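Local coordinates for protein toxin RelG (Mycobacterium tuberculosis, PDB 3G5O) that acts as the RNA-cleaving toxin of a type II toxin-antitoxin pair, cutting preferentially at the 3'-end of purine ribonucleotides, and is neutralised by its antitoxin, at residues C[70-82]-C[86-98]. Sequence-based numbering, arbitrary orientation. Where two conformers were deposited one is given.
Sequences ARRGTYRLLYRID and TTVVILRVDHRAD
Strands 75-82 and 87-95 form an antiparallel beta hairpin, their axes 4.5 Å apart at closest and 149° between directions. It forms the middle of the sheet: the parallel strand 19-23 flanks 87-95, and strand 68-72 flanks 75-82. The ladder runs from Asp82 with Thr87 to Thr74 O, which accepts Arg96 N. A classic beta bulge interrupts it. Leu91 and Arg92 both face Leu78, whose O takes Leu91 N at 2.8 Å and Arg92 N in a weak bond at 3.4 Å. A G1 bulge at Thr86 and Thr87 opens the returning strand.

Tyr75, Leu77, Tyr79, Ile81, Val88, Ile90, Val93 and His95 share one face. There Leu77 CG lies 4.2 Å from Val93 CG2. Tyr79 CG lies between the backbone N and the carbonyl carbon (chi1 56°), which brings ring atom CD1 3.7 Å from Val88 CG1; its OH bonds to Pro53 O. On helix 35-51, Ile90 touches Leu49, Tyr75 Phe44 and His95 Ile37.

The other face carries Arg76, Leu78, Arg80, Val89, Arg92 and Asp94. At the bulge, Leu91 CD1 lies 3.9 Å from Arg80 CG. The extended Arg80 chain carries its guanidinium on to Asp75 of the Rv2865 chain, the antitoxin. Arg76 pairs with Glu57 of that chain. Asp94 OD2 is gripped by Arg96 NE, on the syn side at 2.9 Å, and by Tyr60 OH of the antitoxin. Arg92 NE makes a salt bridge with Asp29 of its own chain, while NH1 bonds Ser70 OG of the antitoxin.

The hairpin thus joins two chemistries: a largely apolar face packed in part on helix 35-51, and a mixed face rich in charged side chains, whose arginines and Asp94 dock the antitoxin.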
loop_
_atom_site.group_PDB
_atom_site.type_symbol
_atom_site.label_atom_id
_atom_site.label_comp_id
_atom_site.label_asym_id
_atom_site.label_seq_id
_atom_site.Cartn_x
_atom_site.Cartn_y
_atom_site.Cartn_z
ATOM N N ALA C 70 6.546 11.701 7.933
ATOM C CA ALA C 70 7.797 11.812 8.676
ATOM C C ALA C 70 7.619 11.077 10.008
ATOM O O ALA C 70 6.617 11.271 10.686
ATOM C CB ALA C 70 8.154 13.295 8.928
ATOM N N ARG C 71 8.589 10.262 10.383
ATOM C CA ARG C 71 8.531 9.497 11.630
ATOM C C ARG C 71 9.645 9.963 12.546
ATOM O O ARG C 71 10.807 10.120 12.074
ATOM C CB ARG C 71 8.711 7.986 11.343
ATOM C CG ARG C 71 8.675 7.116 12.598
ATOM C CD ARG C 71 8.883 5.603 12.289
ATOM N NE ARG C 71 10.277 5.342 11.954
ATOM C CZ ARG C 71 11.270 5.231 12.850
ATOM N NH1 ARG C 71 11.027 5.320 14.164
ATOM N NH2 ARG C 71 12.522 5.004 12.426
ATOM N N ARG C 72 9.306 10.171 13.822
ATOM C CA ARG C 72 10.291 10.267 14.920
ATOM C C ARG C 72 9.869 9.328 16.055
ATOM O O ARG C 72 8.816 9.514 16.661
ATOM C CB ARG C 72 10.434 11.706 15.461
ATOM C CG ARG C 72 11.028 12.721 14.485
ATOM C CD ARG C 72 12.526 12.454 14.328
ATOM N NE ARG C 72 13.147 13.216 13.236
ATOM C CZ ARG C 72 13.693 14.420 13.398
ATOM N NH1 ARG C 72 13.662 15.015 14.598
ATOM N NH2 ARG C 72 14.247 15.043 12.357
ATOM N N GLY C 73 10.672 8.289 16.311
ATOM C CA GLY C 73 10.315 7.276 17.293
ATOM C C GLY C 73 8.979 6.647 16.939
ATOM O O GLY C 73 8.841 6.012 15.872
ATOM N N THR C 74 7.990 6.796 17.811
ATOM C CA THR C 74 6.736 6.090 17.624
ATOM C C THR C 74 5.646 6.981 17.050
ATOM O O THR C 74 4.517 6.516 16.862
ATOM C CB THR C 74 6.233 5.496 18.946
ATOM O OG1 THR C 74 6.310 6.514 19.947
ATOM C CG2 THR C 74 7.160 4.285 19.353
ATOM N N TYR C 75 5.954 8.252 16.789
ATOM C CA TYR C 75 4.956 9.091 16.092
ATOM C C TYR C 75 5.279 9.406 14.630
ATOM O O TYR C 75 6.476 9.437 14.201
ATOM C CB TYR C 75 4.570 10.355 16.876
ATOM C CG TYR C 75 5.681 11.365 17.032
ATOM C CD1 TYR C 75 5.981 12.238 15.991
ATOM C CD2 TYR C 75 6.453 11.419 18.196
ATOM C CE1 TYR C 75 6.984 13.168 16.120
ATOM C CE2 TYR C 75 7.507 12.382 18.336
ATOM C CZ TYR C 75 7.728 13.253 17.274
ATOM O OH TYR C 75 8.755 14.182 17.288
ATOM N N ARG C 76 4.202 9.638 13.875
ATOM C CA ARG C 76 4.293 10.045 12.486
ATOM C C ARG C 76 3.400 11.215 12.154
ATOM O O ARG C 76 2.285 11.340 12.672
ATOM C CB ARG C 76 3.958 8.885 11.545
ATOM C CG ARG C 76 5.019 7.774 11.516
ATOM C CD ARG C 76 4.403 6.567 10.777
ATOM N NE ARG C 76 5.401 5.597 10.337
ATOM C CZ ARG C 76 5.842 4.568 11.069
ATOM N NH1 ARG C 76 5.372 4.367 12.302
ATOM N NH2 ARG C 76 6.745 3.724 10.552
ATOM N N LEU C 77 3.884 12.072 11.270
ATOM C CA LEU C 77 3.056 13.143 10.741
ATOM C C LEU C 77 2.878 12.869 9.277
ATOM O O LEU C 77 3.847 12.487 8.598
ATOM C CB LEU C 77 3.775 14.486 10.889
ATOM C CG LEU C 77 3.681 15.098 12.283
ATOM C CD1 LEU C 77 4.545 14.257 13.237
ATOM C CD2 LEU C 77 4.194 16.517 12.332
ATOM N N LEU C 78 1.663 13.095 8.804
ATOM C CA LEU C 78 1.321 13.026 7.378
ATOM C C LEU C 78 1.122 14.459 6.883
ATOM O O LEU C 78 0.346 15.220 7.464
ATOM C CB LEU C 78 0.018 12.247 7.177
ATOM C CG LEU C 78 -0.498 12.046 5.735
ATOM C CD1 LEU C 78 0.447 11.081 5.028
ATOM C CD2 LEU C 78 -1.949 11.493 5.739
ATOM N N TYR C 79 1.772 14.843 5.794
ATOM C CA TYR C 79 1.749 16.271 5.427
ATOM C C TYR C 79 1.856 16.535 3.944
ATOM O O TYR C 79 2.163 15.612 3.206
ATOM C CB TYR C 79 2.829 17.068 6.168
ATOM C CG TYR C 79 4.226 16.571 5.994
ATOM C CD1 TYR C 79 5.095 17.208 5.109
ATOM C CD2 TYR C 79 4.704 15.469 6.725
ATOM C CE1 TYR C 79 6.426 16.770 4.947
ATOM C CE2 TYR C 79 6.021 15.016 6.568
ATOM C CZ TYR C 79 6.882 15.684 5.686
ATOM O OH TYR C 79 8.192 15.250 5.530
ATOM N N ARG C 80 1.556 17.775 3.532
ATOM C CA ARG C 80 1.754 18.203 2.164
ATOM C C ARG C 80 2.758 19.348 2.182
ATOM O O ARG C 80 2.870 20.067 3.186
ATOM C CB ARG C 80 0.431 18.703 1.567
ATOM C CG ARG C 80 -0.620 17.566 1.373
ATOM C CD ARG C 80 -1.778 18.063 0.491
ATOM N NE ARG C 80 -2.878 17.107 0.313
ATOM C CZ ARG C 80 -2.870 16.110 -0.556
ATOM N NH1 ARG C 80 -1.803 15.915 -1.331
ATOM N NH2 ARG C 80 -3.933 15.325 -0.668
ATOM N N ILE C 81 3.464 19.501 1.056
ATOM C CA ILE C 81 4.440 20.582 0.847
ATOM C C ILE C 81 3.914 21.490 -0.256
ATOM O O ILE C 81 3.550 21.013 -1.348
ATOM C CB ILE C 81 5.813 20.062 0.371
ATOM C CG1 ILE C 81 6.313 18.939 1.260
ATOM C CG2 ILE C 81 6.860 21.183 0.383
ATOM C CD1 ILE C 81 6.161 19.273 2.659
ATOM N N ASP C 82 3.874 22.777 0.018
ATOM C CA ASP C 82 3.501 23.763 -0.979
ATOM C C ASP C 82 4.730 24.674 -1.202
ATOM O O ASP C 82 4.950 25.639 -0.463
ATOM C CB ASP C 82 2.271 24.524 -0.472
ATOM C CG ASP C 82 1.837 25.664 -1.424
ATOM O OD1 ASP C 82 2.517 25.907 -2.463
ATOM O OD2 ASP C 82 0.820 26.325 -1.104
ATOM N N THR C 86 6.004 28.433 0.280
ATOM C CA THR C 86 6.905 27.910 1.338
ATOM C C THR C 86 6.144 27.498 2.607
ATOM O O THR C 86 6.373 28.037 3.715
ATOM C CB THR C 86 8.085 28.884 1.673
ATOM O OG1 THR C 86 7.585 30.144 2.135
ATOM C CG2 THR C 86 8.977 29.085 0.467
ATOM N N THR C 87 5.216 26.559 2.411
ATOM C CA THR C 87 4.308 26.134 3.452
ATOM C C THR C 87 4.255 24.600 3.507
ATOM O O THR C 87 4.362 23.919 2.466
ATOM C CB THR C 87 2.880 26.757 3.227
ATOM O OG1 THR C 87 2.958 28.180 3.419
ATOM C CG2 THR C 87 1.844 26.225 4.241
ATOM N N VAL C 88 4.126 24.074 4.729
ATOM C CA VAL C 88 3.838 22.662 4.960
ATOM C C VAL C 88 2.541 22.643 5.737
ATOM O O VAL C 88 2.396 23.436 6.676
ATOM C CB VAL C 88 4.902 22.049 5.842
ATOM C CG1 VAL C 88 4.463 20.603 6.362
ATOM C CG2 VAL C 88 6.235 22.023 5.095
ATOM N N VAL C 89 1.631 21.734 5.360
ATOM C CA VAL C 89 0.365 21.538 6.035
ATOM C C VAL C 89 0.229 20.108 6.512
ATOM O O VAL C 89 0.315 19.164 5.722
ATOM C CB VAL C 89 -0.856 21.917 5.142
ATOM C CG1 VAL C 89 -2.145 21.805 5.960
ATOM C CG2 VAL C 89 -0.743 23.371 4.642
ATOM N N ILE C 90 0.081 19.955 7.832
ATOM C CA ILE C 90 -0.048 18.658 8.478
ATOM C C ILE C 90 -1.501 18.224 8.392
ATOM O O ILE C 90 -2.378 18.938 8.867
ATOM C CB ILE C 90 0.300 18.751 9.991
ATOM C CG1 ILE C 90 1.598 19.539 10.196
ATOM C CG2 ILE C 90 0.355 17.344 10.642
ATOM C CD1 ILE C 90 2.784 18.885 9.538
ATOM N N LEU C 91 -1.731 17.045 7.835
ATOM C CA LEU C 91 -3.051 16.459 7.641
ATOM C C LEU C 91 -3.411 15.550 8.802
ATOM O O LEU C 91 -4.564 15.550 9.228
ATOM C CB LEU C 91 -3.053 15.600 6.350
ATOM C CG LEU C 91 -2.491 16.313 5.120
ATOM C CD1 LEU C 91 -2.605 15.351 3.970
ATOM C CD2 LEU C 91 -3.184 17.717 4.769
ATOM N N ARG C 92 -2.433 14.800 9.305
ATOM C CA ARG C 92 -2.658 13.810 10.356
ATOM C C ARG C 92 -1.430 13.654 11.241
ATOM O O ARG C 92 -0.267 13.833 10.794
ATOM C CB ARG C 92 -2.979 12.413 9.768
ATOM C CG ARG C 92 -4.249 12.301 8.853
ATOM C CD ARG C 92 -5.561 12.461 9.660
ATOM N NE ARG C 92 -5.626 11.585 10.841
ATOM C CZ ARG C 92 -6.100 10.327 10.810
ATOM N NH1 ARG C 92 -6.544 9.792 9.679
ATOM N NH2 ARG C 92 -6.131 9.600 11.916
ATOM N N VAL C 93 -1.686 13.250 12.482
ATOM C CA VAL C 93 -0.611 12.864 13.420
ATOM C C VAL C 93 -1.024 11.523 14.024
ATOM O O VAL C 93 -2.204 11.321 14.425
ATOM C CB VAL C 93 -0.424 13.913 14.554
ATOM C CG1 VAL C 93 0.734 13.484 15.490
ATOM C CG2 VAL C 93 -0.115 15.274 13.953
ATOM N N ASP C 94 -0.090 10.592 14.083
ATOM C CA ASP C 94 -0.416 9.291 14.665
ATOM C C ASP C 94 0.730 8.837 15.588
ATOM O O ASP C 94 1.929 9.071 15.278
ATOM C CB ASP C 94 -0.644 8.262 13.575
ATOM C CG ASP C 94 -1.472 7.039 14.075
ATOM O OD1 ASP C 94 -2.613 7.214 14.589
ATOM O OD2 ASP C 94 -0.985 5.926 13.936
ATOM N N HIS C 95 0.357 8.179 16.670
ATOM C CA HIS C 95 1.323 7.647 17.617
ATOM C C HIS C 95 0.976 6.203 17.886
ATOM O O HIS C 95 -0.175 5.900 18.206
ATOM C CB HIS C 95 1.257 8.405 18.950
ATOM C CG HIS C 95 2.046 7.739 20.032
ATOM N ND1 HIS C 95 1.451 7.094 21.093
ATOM C CD2 HIS C 95 3.379 7.566 20.178
ATOM C CE1 HIS C 95 2.390 6.572 21.867
ATOM N NE2 HIS C 95 3.569 6.829 21.326
ATOM N N ARG C 96 1.965 5.319 17.732
ATOM C CA ARG C 96 1.765 3.889 17.984
ATOM C C ARG C 96 2.936 3.398 18.785
ATOM O O ARG C 96 4.039 3.240 18.232
ATOM C CB ARG C 96 1.734 3.083 16.680
ATOM C CG ARG C 96 0.608 3.400 15.743
ATOM C CD ARG C 96 -0.773 2.841 16.139
ATOM N NE ARG C 96 -1.825 3.688 15.533
ATOM C CZ ARG C 96 -3.058 3.854 16.023
ATOM N NH1 ARG C 96 -3.456 3.204 17.119
ATOM N NH2 ARG C 96 -3.911 4.673 15.405
ATOM N N ALA C 97 2.702 3.140 20.068
ATOM C CA ALA C 97 3.773 2.657 20.970
ATOM C C ALA C 97 4.470 1.373 20.517
ATOM O O ALA C 97 5.653 1.199 20.800
ATOM C CB ALA C 97 3.295 2.542 22.389
ATOM N N ASP C 98 3.797 0.459 19.829
ATOM C CA ASP C 98 4.655 -0.424 18.997
ATOM C C ASP C 98 4.524 -0.194 17.499
ATOM O O ASP C 98 3.593 -0.716 16.907
ATOM C CB ASP C 98 4.548 -1.920 19.281
ATOM C CG ASP C 98 5.669 -2.713 18.549
ATOM O OD1 ASP C 98 6.569 -3.249 19.234
ATOM O OD2 ASP C 98 5.683 -2.756 17.283
#